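Local coordinates for acetylxylan esterase A (Aspergillus awamori, PDB 5X6S), which removes acetyl side groups from the xylan backbone as a secreted serine esterase of carbohydrate esterase family 1, at residues A[2-7]-A[18-23]; A[31-36]-A[63-68]; A[84-89]-A[182-187]; A[138-143]-A[195-200]; A[238-243]-A[252-257]. One frame throughout, in Å; residues are numbered along the deposited sequence.

Interaction 1: residues A[2-7]-A[18-23]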
# COMPACT_ATOMS: atom_id res chain seq x y z
N GLY A 2 -25.10 5.24 8.40
CA GLY A 2 -25.98 4.04 8.59
C GLY A 2 -26.90 3.97 7.41
O GLY A 2 -28.05 3.60 7.56
N SER A 3 -26.38 4.31 6.23
CA SER A 3 -27.12 4.21 5.02
C SER A 3 -26.21 3.76 3.85
O SER A 3 -24.97 3.84 3.94
CB SER A 3 -27.72 5.57 4.72
OG SER A 3 -26.70 6.42 4.24
N LEU A 4 -26.86 3.33 2.77
CA LEU A 4 -26.18 3.00 1.53
C LEU A 4 -26.35 4.18 0.58
O LEU A 4 -27.46 4.61 0.30
CB LEU A 4 -26.74 1.73 0.90
CG LEU A 4 -26.03 1.18 -0.36
CD1 LEU A 4 -24.83 0.35 0.08
CD2 LEU A 4 -26.97 0.35 -1.24
N GLN A 5 -25.22 4.72 0.12
CA GLN A 5 -25.20 5.92 -0.74
C GLN A 5 -24.53 5.54 -2.05
O GLN A 5 -23.49 4.82 -2.05
CB GLN A 5 -24.40 7.07 -0.10
CG GLN A 5 -24.83 7.46 1.35
CD GLN A 5 -23.66 7.40 2.42
OE1 GLN A 5 -23.30 6.30 2.98
NE2 GLN A 5 -23.11 8.58 2.75
N GLN A 6 -25.08 6.04 -3.14
CA GLN A 6 -24.38 5.99 -4.42
C GLN A 6 -23.39 7.15 -4.56
O GLN A 6 -23.69 8.27 -4.17
CB GLN A 6 -25.35 6.00 -5.57
CG GLN A 6 -24.65 5.95 -6.91
CD GLN A 6 -25.57 5.77 -8.09
OE1 GLN A 6 -26.79 5.84 -7.98
NE2 GLN A 6 -24.98 5.53 -9.24
N VAL A 7 -22.21 6.87 -5.09
CA VAL A 7 -21.18 7.84 -5.32
C VAL A 7 -20.89 7.86 -6.79
O VAL A 7 -20.63 6.84 -7.42
CB VAL A 7 -19.89 7.58 -4.50
CG1 VAL A 7 -18.82 8.59 -4.86
CG2 VAL A 7 -20.21 7.55 -2.99
N GLY A 18 -20.96 1.30 -11.43
CA GLY A 18 -21.60 2.02 -10.29
C GLY A 18 -20.83 1.86 -8.98
O GLY A 18 -20.19 0.83 -8.77
N MET A 19 -20.91 2.85 -8.10
CA MET A 19 -20.29 2.76 -6.81
C MET A 19 -21.32 3.03 -5.73
O MET A 19 -21.96 4.09 -5.76
CB MET A 19 -19.16 3.77 -6.67
CG MET A 19 -18.56 3.80 -5.30
SD MET A 19 -17.23 4.98 -5.15
CE MET A 19 -16.89 4.90 -3.39
N TYR A 20 -21.50 2.09 -4.82
CA TYR A 20 -22.35 2.28 -3.65
C TYR A 20 -21.55 1.98 -2.42
O TYR A 20 -20.79 1.01 -2.39
CB TYR A 20 -23.60 1.40 -3.68
CG TYR A 20 -24.47 1.64 -4.91
CD1 TYR A 20 -24.15 1.09 -6.12
CD2 TYR A 20 -25.59 2.43 -4.84
CE1 TYR A 20 -24.95 1.26 -7.25
CE2 TYR A 20 -26.41 2.63 -5.95
CZ TYR A 20 -26.07 2.04 -7.16
OH TYR A 20 -26.82 2.26 -8.28
N ILE A 21 -21.71 2.80 -1.38
CA ILE A 21 -21.04 2.55 -0.11
C ILE A 21 -21.97 2.48 1.08
O ILE A 21 -22.98 3.20 1.15
CB ILE A 21 -19.93 3.58 0.20
CG1 ILE A 21 -20.50 4.99 0.34
CG2 ILE A 21 -18.93 3.59 -0.91
CD1 ILE A 21 -19.41 5.97 0.83
N TYR A 22 -21.66 1.57 2.00
CA TYR A 22 -22.33 1.57 3.28
C TYR A 22 -21.38 2.17 4.30
O TYR A 22 -20.34 1.59 4.60
CB TYR A 22 -22.79 0.19 3.73
CG TYR A 22 -23.55 0.25 5.05
CD1 TYR A 22 -24.91 0.55 5.09
CD2 TYR A 22 -22.92 0.00 6.25
CE1 TYR A 22 -25.60 0.63 6.33
CE2 TYR A 22 -23.59 0.06 7.46
CZ TYR A 22 -24.95 0.37 7.49
OH TYR A 22 -25.61 0.41 8.70
N VAL A 23 -21.81 3.29 4.88
CA VAL A 23 -21.07 3.93 5.97
C VAL A 23 -21.82 3.66 7.29
O VAL A 23 -22.95 4.13 7.45
CB VAL A 23 -20.90 5.45 5.75
CG1 VAL A 23 -20.04 6.05 6.85
CG2 VAL A 23 -20.25 5.75 4.40
O HOH W 1 -22.06 5.25 -9.14
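Gln6 and Tyr20 face each other across a non-hydrogen-bonded antiparallel pair and run side by side in the same direction. Gln6 puts CG anti to its backbone N (chi1 -180°) and stays extended beyond it, whereas Tyr20 has CG anti to its carbonyl carbon, so the ring is brought beneath the glutamine chain. Gln6 CG lies over one ring face, toward the rim, 4.2 Å from the Tyr20 centroid, a CH-pi contact; the amide plane is tilted 31° from the ring. Further out, Gln6 NE2 donates to a water that also accepts from Met19 N and donates to Val7 O, tying the side chain to both backbones. On the same face of the sheet Leu4 crosses Tyr20 obliquely, with CD1 4.1 Å from Tyr20 CB and 4.2 Å from Tyr22 CB. The two strands form a beta hairpin at one margin of the alpha/beta-hydrolase sheet, with 3-7 outermost. Gln5 and Ile21 make the well-formed hydrogen-bonded pair, with Gln5 N to Ile21 O at 2.9 Å and Ile21 N to Gln5 O at 2.8 Å, both nearly straight. On the face that carries Met19 and Ile21, Val7 lies alongside an extended Met19, its CB 3.8 Å from Met19 SD, while Met19 and Ile21 reach helix 91-106. Tyr22 turns the other way, toward helix 53-60, where its OH is hydrogen-bonded to Glu58.

Interaction 2: residues A[31-36]-A[63-68]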
# COMPACT_ATOMS: atom_id res chain seq x y z
N PRO A 31 -11.33 4.21 9.82
CA PRO A 31 -12.01 2.98 9.40
C PRO A 31 -11.27 2.18 8.34
O PRO A 31 -10.63 2.76 7.48
CB PRO A 31 -13.35 3.50 8.84
CG PRO A 31 -13.06 4.89 8.40
CD PRO A 31 -12.00 5.42 9.31
N GLY A 32 -11.37 0.86 8.41
CA GLY A 32 -10.97 -0.00 7.33
C GLY A 32 -11.98 0.03 6.19
O GLY A 32 -12.97 0.80 6.23
N ILE A 33 -11.70 -0.72 5.15
CA ILE A 33 -12.60 -0.78 3.98
C ILE A 33 -12.73 -2.21 3.53
O ILE A 33 -11.74 -2.94 3.46
CB ILE A 33 -12.10 0.08 2.76
CG1 ILE A 33 -12.15 1.58 3.07
CG2 ILE A 33 -12.86 -0.27 1.50
CD1 ILE A 33 -11.38 2.44 2.10
N VAL A 34 -13.95 -2.62 3.25
CA VAL A 34 -14.20 -3.93 2.62
C VAL A 34 -14.90 -3.68 1.29
O VAL A 34 -15.97 -3.04 1.26
CB VAL A 34 -15.10 -4.88 3.49
CG1 VAL A 34 -15.47 -6.16 2.71
CG2 VAL A 34 -14.40 -5.26 4.77
N VAL A 35 -14.31 -4.18 0.20
CA VAL A 35 -14.90 -4.09 -1.10
C VAL A 35 -15.60 -5.45 -1.34
O VAL A 35 -14.93 -6.50 -1.29
CB VAL A 35 -13.87 -3.79 -2.25
CG1 VAL A 35 -14.53 -3.70 -3.60
CG2 VAL A 35 -13.00 -2.56 -1.99
N ALA A 36 -16.91 -5.43 -1.55
CA ALA A 36 -17.73 -6.61 -1.66
C ALA A 36 -18.37 -6.66 -3.06
O ALA A 36 -19.21 -5.79 -3.42
CB ALA A 36 -18.81 -6.64 -0.55
N ILE A 63 -15.89 0.79 6.38
CA ILE A 63 -16.81 1.20 5.33
C ILE A 63 -16.88 0.03 4.33
O ILE A 63 -15.86 -0.60 4.06
CB ILE A 63 -16.31 2.49 4.62
CG1 ILE A 63 -16.39 3.66 5.62
CG2 ILE A 63 -17.10 2.80 3.34
CD1 ILE A 63 -15.69 4.92 5.17
N VAL A 64 -18.05 -0.24 3.78
CA VAL A 64 -18.17 -1.23 2.68
C VAL A 64 -18.42 -0.59 1.34
O VAL A 64 -19.26 0.31 1.24
CB VAL A 64 -19.31 -2.29 2.92
CG1 VAL A 64 -19.11 -3.52 1.99
CG2 VAL A 64 -19.41 -2.70 4.38
N ILE A 65 -17.68 -1.01 0.32
CA ILE A 65 -17.86 -0.51 -1.05
C ILE A 65 -18.45 -1.64 -1.86
O ILE A 65 -17.93 -2.74 -1.82
CB ILE A 65 -16.55 -0.06 -1.74
CG1 ILE A 65 -15.92 1.13 -1.00
CG2 ILE A 65 -16.83 0.28 -3.22
CD1 ILE A 65 -14.47 1.42 -1.45
N TYR A 66 -19.54 -1.35 -2.57
CA TYR A 66 -20.25 -2.36 -3.37
C TYR A 66 -20.22 -1.88 -4.80
O TYR A 66 -21.08 -1.08 -5.20
CB TYR A 66 -21.72 -2.54 -2.87
CG TYR A 66 -21.89 -2.94 -1.42
CD1 TYR A 66 -21.86 -4.29 -1.02
CD2 TYR A 66 -22.10 -1.97 -0.44
CE1 TYR A 66 -22.05 -4.67 0.31
CE2 TYR A 66 -22.28 -2.34 0.89
CZ TYR A 66 -22.23 -3.65 1.28
OH TYR A 66 -22.39 -3.95 2.61
N PRO A 67 -19.23 -2.33 -5.61
CA PRO A 67 -19.21 -1.93 -7.02
C PRO A 67 -20.39 -2.58 -7.73
O PRO A 67 -20.88 -3.58 -7.26
CB PRO A 67 -17.88 -2.52 -7.56
CG PRO A 67 -17.03 -2.73 -6.31
CD PRO A 67 -18.08 -3.19 -5.29
N SER A 68 -20.86 -1.96 -8.83
CA SER A 68 -22.06 -2.43 -9.52
C SER A 68 -21.81 -2.52 -11.02
O SER A 68 -21.52 -1.54 -11.67
CB SER A 68 -23.22 -1.50 -9.25
OG SER A 68 -24.39 -2.22 -9.29
O HOH W 2 -20.92 -5.51 -5.44
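Four backbone hydrogen bonds set the register of these two parallel strands, alternating in direction: Ile63 N gives to Gly32 O, Val34 N to Ile63 O, Ile65 N to Val34 O and Ala36 N to Ile65 O. The last is the straightest at 171°, and its donor sits almost on the C=O axis of Ile65. The bond from Ile63 N to Gly32 O, by contrast, comes in from above the carbonyl plane. Weaker CA-H...O contacts run between them, such as Val64 CA to Val34 O at 3.2 Å.

Apolar contacts fill both faces. On one, Ile33 and Ile65 cross obliquely, with Ile33 CG2, anti to its backbone N, 3.8 Å from Ile65 CD1. Val35 meets Pro67 at about a right angle, CG1 of the valine lying 3.8 Å from CG of the proline. Helix 91-106 packs over this face, touching Ile33, Val35, Ile63 and Ile65. On the other, Ala36 CB is 4.0 Å from Val64 CG1 and 3.9 Å from Tyr66 CD1, and Val64 CG1 itself lies over one face of the Tyr66 ring, toward its rim. Tyr53 of helix 53-60 closes over this group.

Water contributes one bridge: a single molecule donates to Ala36 O and to Pro67 O, both at 2.7 Å, just past the last bridge, Val35 with Ile65. Parallel neighbours joined through intervening helices and buried on both faces are characteristic of the central sheet of the alpha/beta-hydrolase fold.

Interaction 3: residues A[84-89]-A[182-187]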
# COMPACT_ATOMS: atom_id res chain seq x y z
N LEU A 84 -7.75 -6.55 -17.33
CA LEU A 84 -6.66 -7.42 -16.92
C LEU A 84 -5.29 -6.74 -16.90
O LEU A 84 -4.25 -7.40 -16.84
CB LEU A 84 -6.63 -8.72 -17.79
CG LEU A 84 -7.87 -9.62 -17.67
CD1 LEU A 84 -7.75 -10.82 -18.60
CD2 LEU A 84 -8.15 -10.09 -16.21
N THR A 85 -5.27 -5.41 -16.92
CA THR A 85 -3.99 -4.72 -16.82
C THR A 85 -4.08 -3.59 -15.79
O THR A 85 -5.06 -2.84 -15.78
CB THR A 85 -3.53 -4.20 -18.21
OG1 THR A 85 -4.56 -3.44 -18.78
CG2 THR A 85 -3.30 -5.35 -19.18
N HIS A 86 -3.06 -3.48 -14.95
CA HIS A 86 -2.91 -2.33 -14.02
C HIS A 86 -3.03 -1.06 -14.87
O HIS A 86 -2.31 -0.91 -15.89
CB HIS A 86 -1.51 -2.38 -13.36
CG HIS A 86 -1.22 -1.26 -12.40
ND1 HIS A 86 -1.80 -1.17 -11.15
CD2 HIS A 86 -0.36 -0.22 -12.50
CE1 HIS A 86 -1.32 -0.12 -10.52
NE2 HIS A 86 -0.44 0.48 -11.31
N ASN A 87 -3.91 -0.16 -14.46
CA ASN A 87 -4.15 1.09 -15.16
C ASN A 87 -4.67 0.90 -16.61
O ASN A 87 -4.59 1.81 -17.44
CB ASN A 87 -2.87 1.98 -15.10
CG ASN A 87 -2.55 2.46 -13.69
OD1 ASN A 87 -3.40 2.44 -12.82
ND2 ASN A 87 -1.32 2.86 -13.47
N GLY A 88 -5.25 -0.25 -16.91
CA GLY A 88 -5.84 -0.51 -18.20
C GLY A 88 -7.17 0.18 -18.50
O GLY A 88 -7.65 0.11 -19.62
N GLY A 89 -7.83 0.75 -17.50
CA GLY A 89 -9.08 1.50 -17.72
C GLY A 89 -10.35 0.68 -17.69
O GLY A 89 -11.45 1.20 -17.93
N ALA A 182 1.92 -10.59 -15.16
CA ALA A 182 1.82 -9.81 -16.37
C ALA A 182 0.73 -8.70 -16.27
O ALA A 182 0.73 -7.72 -17.02
CB ALA A 182 1.53 -10.72 -17.54
N MET A 183 -0.20 -8.89 -15.31
CA MET A 183 -1.27 -7.91 -15.10
C MET A 183 -0.73 -6.62 -14.46
O MET A 183 -1.38 -5.58 -14.53
CB MET A 183 -2.37 -8.51 -14.25
CG MET A 183 -2.93 -9.77 -14.90
SD MET A 183 -4.54 -10.26 -14.27
CE MET A 183 -4.80 -11.65 -15.34
N TYR A 184 0.38 -6.70 -13.75
CA TYR A 184 1.13 -5.52 -13.38
C TYR A 184 2.61 -5.83 -13.58
O TYR A 184 3.33 -6.10 -12.59
CB TYR A 184 0.83 -5.09 -11.91
CG TYR A 184 1.38 -3.75 -11.49
CD1 TYR A 184 2.24 -3.02 -12.31
CD2 TYR A 184 1.02 -3.18 -10.25
CE1 TYR A 184 2.72 -1.80 -11.91
CE2 TYR A 184 1.53 -1.98 -9.84
CZ TYR A 184 2.39 -1.28 -10.65
OH TYR A 184 2.93 -0.07 -10.24
N SER A 185 3.11 -5.78 -14.82
CA SER A 185 4.50 -6.26 -15.01
C SER A 185 5.53 -5.41 -14.30
O SER A 185 5.44 -4.16 -14.26
CB SER A 185 4.92 -6.54 -16.47
OG SER A 185 4.84 -5.40 -17.23
N GLY A 186 6.47 -6.11 -13.69
CA GLY A 186 7.55 -5.45 -12.97
C GLY A 186 7.25 -5.12 -11.53
O GLY A 186 8.14 -4.74 -10.77
N TYR A 187 5.99 -5.29 -11.12
CA TYR A 187 5.61 -4.98 -9.75
C TYR A 187 6.23 -5.96 -8.80
O TYR A 187 6.08 -7.14 -9.00
CB TYR A 187 4.08 -5.08 -9.55
CG TYR A 187 3.64 -4.73 -8.15
CD1 TYR A 187 3.68 -3.41 -7.71
CD2 TYR A 187 3.15 -5.70 -7.29
CE1 TYR A 187 3.24 -3.05 -6.45
CE2 TYR A 187 2.73 -5.35 -5.98
CZ TYR A 187 2.76 -4.02 -5.58
OH TYR A 187 2.35 -3.62 -4.32
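Two groups grip Met183 O: the backbone N of His86 donates a nearly straight hydrogen bond to it at 2.7 Å, close to the C=O axis, and Thr85 CA adds a weaker CA-H...O contact at 3.6 Å. The imidazole of His86 is held at both nitrogens, ND1 by Thr131 O and NE2 by Asp109 of the second subunit, hydrogen bonds that fix the rotation of the ring. With CG anti to the backbone N in both residues (chi1 179° for His86 and -170° for Tyr184), the two rings leave their chains in the same direction and stack face to face. Their planes are 7° apart and their centroids 3.6 Å, with His86 NE2 3.4 Å from Tyr184 CZ. Asn87 CG lies over the opposite face of the imidazole, and Tyr187 CB over the far face of the phenol. Beside the backbone bond, Leu84 and Met183 run side by side, Leu84 CD2 being 3.8 Å from Met183 CE, and both side chains reach helix 120-131. In the crystal assembly the stacked rings also meet the second subunit, where Tyr184 OH is hydrogen-bonded to Ser111 of that subunit. A carbonyl at ND1 and a carboxylate at NE2 would together probably favour a protonated, positively charged His86.

Interaction 4: residues A[138-143]-A[195-200]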
# COMPACT_ATOMS: atom_id res chain seq x y z
N ALA A 138 -5.62 -8.05 2.10
CA ALA A 138 -6.09 -9.46 2.02
C ALA A 138 -7.33 -9.50 1.21
O ALA A 138 -8.01 -8.44 1.05
CB ALA A 138 -6.35 -10.06 3.41
N ALA A 139 -7.65 -10.68 0.69
CA ALA A 139 -8.79 -10.92 -0.17
C ALA A 139 -9.38 -12.25 0.15
O ALA A 139 -8.61 -13.20 0.47
CB ALA A 139 -8.39 -10.94 -1.62
N THR A 140 -10.71 -12.37 0.01
CA THR A 140 -11.42 -13.67 0.20
C THR A 140 -12.22 -13.94 -1.04
O THR A 140 -13.05 -13.10 -1.45
CB THR A 140 -12.29 -13.69 1.52
OG1 THR A 140 -11.45 -13.55 2.67
CG2 THR A 140 -13.10 -15.00 1.66
N VAL A 141 -12.03 -15.10 -1.65
CA VAL A 141 -12.63 -15.49 -2.90
C VAL A 141 -13.65 -16.60 -2.64
O VAL A 141 -13.28 -17.70 -2.15
CB VAL A 141 -11.54 -15.95 -3.92
CG1 VAL A 141 -12.10 -16.41 -5.23
CG2 VAL A 141 -10.50 -14.84 -4.15
N TYR A 142 -14.92 -16.30 -2.90
CA TYR A 142 -16.03 -17.28 -2.81
C TYR A 142 -16.42 -17.84 -4.19
O TYR A 142 -17.26 -17.27 -4.91
CB TYR A 142 -17.26 -16.72 -2.06
CG TYR A 142 -17.04 -16.55 -0.60
CD1 TYR A 142 -17.04 -17.67 0.25
CD2 TYR A 142 -16.80 -15.30 -0.04
CE1 TYR A 142 -16.80 -17.53 1.59
CE2 TYR A 142 -16.56 -15.16 1.36
CZ TYR A 142 -16.59 -16.28 2.15
OH TYR A 142 -16.38 -16.22 3.49
N SER A 143 -15.80 -18.97 -4.57
CA SER A 143 -16.19 -19.66 -5.84
C SER A 143 -15.98 -18.82 -7.08
O SER A 143 -16.93 -18.35 -7.72
CB SER A 143 -17.65 -20.14 -5.78
OG SER A 143 -17.92 -20.85 -4.57
N GLN A 195 -7.33 -15.83 0.37
CA GLN A 195 -8.11 -16.93 0.92
C GLN A 195 -9.14 -17.33 -0.10
O GLN A 195 -9.99 -16.50 -0.50
CB GLN A 195 -8.80 -16.48 2.21
CG GLN A 195 -9.65 -17.53 2.87
CD GLN A 195 -10.31 -16.98 4.14
OE1 GLN A 195 -11.15 -16.06 4.07
NE2 GLN A 195 -9.91 -17.51 5.29
N ILE A 196 -9.07 -18.59 -0.53
CA ILE A 196 -9.84 -19.11 -1.67
C ILE A 196 -10.81 -20.22 -1.22
O ILE A 196 -10.36 -21.29 -0.80
CB ILE A 196 -8.89 -19.68 -2.76
CG1 ILE A 196 -7.73 -18.71 -3.04
CG2 ILE A 196 -9.65 -20.16 -4.01
CD1 ILE A 196 -8.13 -17.32 -3.55
N TYR A 197 -12.12 -19.97 -1.33
CA TYR A 197 -13.14 -20.98 -1.06
C TYR A 197 -13.69 -21.55 -2.37
O TYR A 197 -13.85 -20.83 -3.35
CB TYR A 197 -14.35 -20.37 -0.34
CG TYR A 197 -14.18 -19.96 1.10
CD1 TYR A 197 -13.65 -18.70 1.46
CD2 TYR A 197 -14.61 -20.79 2.13
CE1 TYR A 197 -13.56 -18.31 2.82
CE2 TYR A 197 -14.55 -20.39 3.48
CZ TYR A 197 -14.03 -19.17 3.82
OH TYR A 197 -13.99 -18.82 5.16
N HIS A 198 -14.06 -22.82 -2.36
CA HIS A 198 -14.73 -23.41 -3.52
C HIS A 198 -15.47 -24.67 -3.03
O HIS A 198 -15.04 -25.30 -2.08
CB HIS A 198 -13.74 -23.78 -4.63
CG HIS A 198 -14.28 -23.61 -6.02
ND1 HIS A 198 -13.91 -22.56 -6.82
CD2 HIS A 198 -15.21 -24.31 -6.72
CE1 HIS A 198 -14.59 -22.60 -7.95
NE2 HIS A 198 -15.37 -23.68 -7.92
N GLY A 199 -16.55 -25.01 -3.72
CA GLY A 199 -17.31 -26.23 -3.38
C GLY A 199 -17.01 -27.38 -4.32
O GLY A 199 -16.82 -27.17 -5.53
N SER A 200 -16.96 -28.61 -3.78
CA SER A 200 -16.56 -29.82 -4.54
C SER A 200 -17.56 -30.24 -5.62
O SER A 200 -17.23 -30.99 -6.51
CB SER A 200 -16.29 -31.00 -3.60
OG SER A 200 -17.50 -31.49 -3.06
O HOH W 3 -18.40 -23.42 -5.32
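From its CB, 3.4 Å from Val141 O, the side chain of Tyr197 rises from the sheet with CG anti to the carbonyl carbon (chi1 -71°) and alongside that of Tyr142. CG and CD1 both meet Tyr142 CE1, which stands over one face of the Tyr197 ring, toward its rim, and comes within 3.4 Å of CD1. The next atom, CE1, has the methyl Thr140 CG2 at 3.5 Å, at the ring edge. At the tip, CZ and OH pass Tyr142 OH. The result is an offset stack, centroids 4.5 Å apart and planes at 21°. Tyr142 OH itself is held by Asp268 and by the backbone N of His264.

Two residues earlier, on the same face of the sheet, Thr140 OG1 donates to Gln195 OE1 at 2.9 Å, from above the amide plane; NE2 of the same amide is hydrogen-bonded to Gln250, so both halves are held. On the reverse face, Val141 CG2 presses tightly on Ile196 CD1, at 3.5 Å. Backbone hydrogen bonds of the parallel strands run beneath these side chains, among them Val141 N to Gln195 O and Tyr197 N to Val141 O, both at 2.7 Å. Beyond the last bridge, Ser143 N reaches Tyr197 O, and Ser143 OG, hydrogen-bonded to Val261 N, also donates to a water that accepts from Gly199 N.

Strand 138-142 runs between 113-118 and 193-199 in the alpha/beta-hydrolase sheet. Helix 120-131, which follows Ser119, the nucleophile assigned by similarity, covers the Val141 face, and helix 265-272 the Thr140 face, while strand 249-254 adjoins 193-199 on its far side.

Interaction 5: residues A[238-243]-A[252-257]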
# COMPACT_ATOMS: atom_id res chain seq x y z
N THR A 238 -17.77 -28.55 9.49
CA THR A 238 -17.83 -29.93 9.01
C THR A 238 -17.80 -29.96 7.50
O THR A 238 -18.53 -29.23 6.83
CB THR A 238 -19.11 -30.64 9.54
OG1 THR A 238 -19.06 -30.60 10.97
CG2 THR A 238 -19.22 -32.08 9.05
N ASN A 239 -16.90 -30.81 6.97
CA ASN A 239 -16.77 -31.07 5.56
C ASN A 239 -16.12 -29.94 4.75
O ASN A 239 -16.03 -30.03 3.53
CB ASN A 239 -18.09 -31.48 4.94
CG ASN A 239 -18.49 -32.91 5.35
OD1 ASN A 239 -17.63 -33.75 5.65
ND2 ASN A 239 -19.78 -33.16 5.38
N TYR A 240 -15.67 -28.91 5.46
CA TYR A 240 -14.78 -27.94 4.86
C TYR A 240 -13.34 -28.31 5.29
O TYR A 240 -13.11 -28.66 6.43
CB TYR A 240 -15.10 -26.56 5.40
CG TYR A 240 -16.29 -25.87 4.81
CD1 TYR A 240 -17.54 -26.47 4.78
CD2 TYR A 240 -16.19 -24.56 4.31
CE1 TYR A 240 -18.64 -25.81 4.26
CE2 TYR A 240 -17.29 -23.90 3.77
CZ TYR A 240 -18.51 -24.50 3.77
OH TYR A 240 -19.61 -23.83 3.24
N GLU A 241 -12.38 -28.18 4.39
CA GLU A 241 -10.99 -28.43 4.78
C GLU A 241 -10.10 -27.26 4.40
O GLU A 241 -10.12 -26.85 3.25
CB GLU A 241 -10.46 -29.70 4.08
CG GLU A 241 -9.02 -30.09 4.44
CD GLU A 241 -8.48 -31.15 3.47
OE1 GLU A 241 -8.38 -30.84 2.23
OE2 GLU A 241 -8.20 -32.30 3.91
N THR A 242 -9.33 -26.77 5.36
CA THR A 242 -8.44 -25.62 5.15
C THR A 242 -7.00 -26.09 4.91
O THR A 242 -6.45 -26.81 5.72
CB THR A 242 -8.50 -24.64 6.33
OG1 THR A 242 -9.85 -24.14 6.47
CG2 THR A 242 -7.62 -23.45 6.10
N THR A 243 -6.41 -25.67 3.80
CA THR A 243 -4.99 -25.86 3.52
C THR A 243 -4.30 -24.49 3.56
O THR A 243 -4.66 -23.60 2.80
CB THR A 243 -4.81 -26.49 2.14
OG1 THR A 243 -5.48 -27.76 2.08
CG2 THR A 243 -3.31 -26.69 1.84
N ILE A 252 -9.78 -23.18 1.00
CA ILE A 252 -10.82 -23.83 1.81
C ILE A 252 -11.73 -24.56 0.83
O ILE A 252 -12.44 -23.94 0.04
CB ILE A 252 -11.58 -22.83 2.74
CG1 ILE A 252 -10.58 -22.17 3.66
CG2 ILE A 252 -12.69 -23.54 3.52
CD1 ILE A 252 -10.86 -20.78 4.04
N PHE A 253 -11.65 -25.89 0.83
CA PHE A 253 -12.43 -26.71 -0.10
C PHE A 253 -13.63 -27.28 0.67
O PHE A 253 -13.43 -27.99 1.66
CB PHE A 253 -11.59 -27.84 -0.72
CG PHE A 253 -12.16 -28.42 -1.98
CD1 PHE A 253 -12.32 -27.64 -3.13
CD2 PHE A 253 -12.49 -29.79 -2.06
CE1 PHE A 253 -12.78 -28.20 -4.31
CE2 PHE A 253 -12.99 -30.35 -3.24
CZ PHE A 253 -13.14 -29.56 -4.38
N ALA A 254 -14.83 -26.96 0.19
CA ALA A 254 -16.11 -27.36 0.84
C ALA A 254 -16.74 -28.58 0.14
O ALA A 254 -17.38 -28.47 -0.89
CB ALA A 254 -17.08 -26.18 0.82
N THR A 255 -16.52 -29.76 0.72
CA THR A 255 -17.09 -30.97 0.15
C THR A 255 -18.60 -31.01 0.31
O THR A 255 -19.14 -30.76 1.40
CB THR A 255 -16.44 -32.24 0.79
OG1 THR A 255 -15.03 -32.21 0.53
CG2 THR A 255 -17.04 -33.53 0.23
N GLY A 256 -19.26 -31.29 -0.81
CA GLY A 256 -20.71 -31.37 -0.92
C GLY A 256 -21.42 -30.05 -1.17
O GLY A 256 -22.64 -30.02 -1.20
N VAL A 257 -20.65 -28.97 -1.34
CA VAL A 257 -21.20 -27.62 -1.60
C VAL A 257 -21.00 -27.27 -3.08
O VAL A 257 -19.95 -27.58 -3.70
CB VAL A 257 -20.55 -26.55 -0.66
CG1 VAL A 257 -21.06 -25.12 -0.94
CG2 VAL A 257 -20.75 -26.92 0.80
O HOH W 4 -13.16 -30.61 1.77
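Strands 240-243 and 252-254 run antiparallel, their axes 4.7 Å apart at closest approach and their directions at 162°, with Glu241 and Phe253 as the hydrogen-bonded pair, Glu241 N giving to Phe253 O at 2.9 Å and Phe253 N to Glu241 O at 3.0 Å.

Among the side chains Tyr240 is central. Its CG is anti to the carbonyl carbon (chi1 -79°), which lays the ring across the strand opposite, and the methyl of Ala254 sits squarely over the ring centre. Ala254 CB is 3.6 Å from the centroid and only 9° off the normal, a well-centred CH-pi contact. Ile252 CG2 meets the same ring at its edge, 3.7 Å from Tyr240 CD2, and Val257 crosses it at about a right angle. Together the two strands make a beta hairpin near one margin of the alpha/beta-hydrolase sheet, followed by a type II turn from Ala254 to Val257 in which Gly256 takes a positive phi. That turn leads on toward His259, which with Ser119 and Asp202 probably forms the catalytic triad.

Thr242 lies alongside Ile252, its OG1 3.5 Å from Ile252 CG1 and hydrogen-bonded to Thr235 O. On the other face Phe253 leads its ring away from Glu241 to meet Tyr210 and Tyr211 of helix 208-221, while a water donates to Phe253 O and is hydrogen-bonded to Thr255 OG1. Two residues along from the Glu241 pair, Thr255 N is hydrogen-bonded to Asn239 O.

Four of the five contacts belong to one sheet. Interactions 2 and 4 are its buried parallel interior, whereas interactions 1 and 5 are partly exposed antiparallel hairpins toward its two margins, about 33 Å apart between centres. Each hairpin is hydrogen-bonded to its interior neighbour: Tyr20 and Tyr22 of interaction 1 to strand 63-68 of interaction 2, and Ile252 and Ala254 of interaction 5 to strand 193-199 of interaction 4. Branched aliphatic packing dominates interaction 2, while interaction 4, nearest the chain's centre and close to Ser119, the probable nucleophile, adds a tyrosine stack and buried polar bonds. Interaction 3 stands apart, joining two loops whose rings also bind the second subunit.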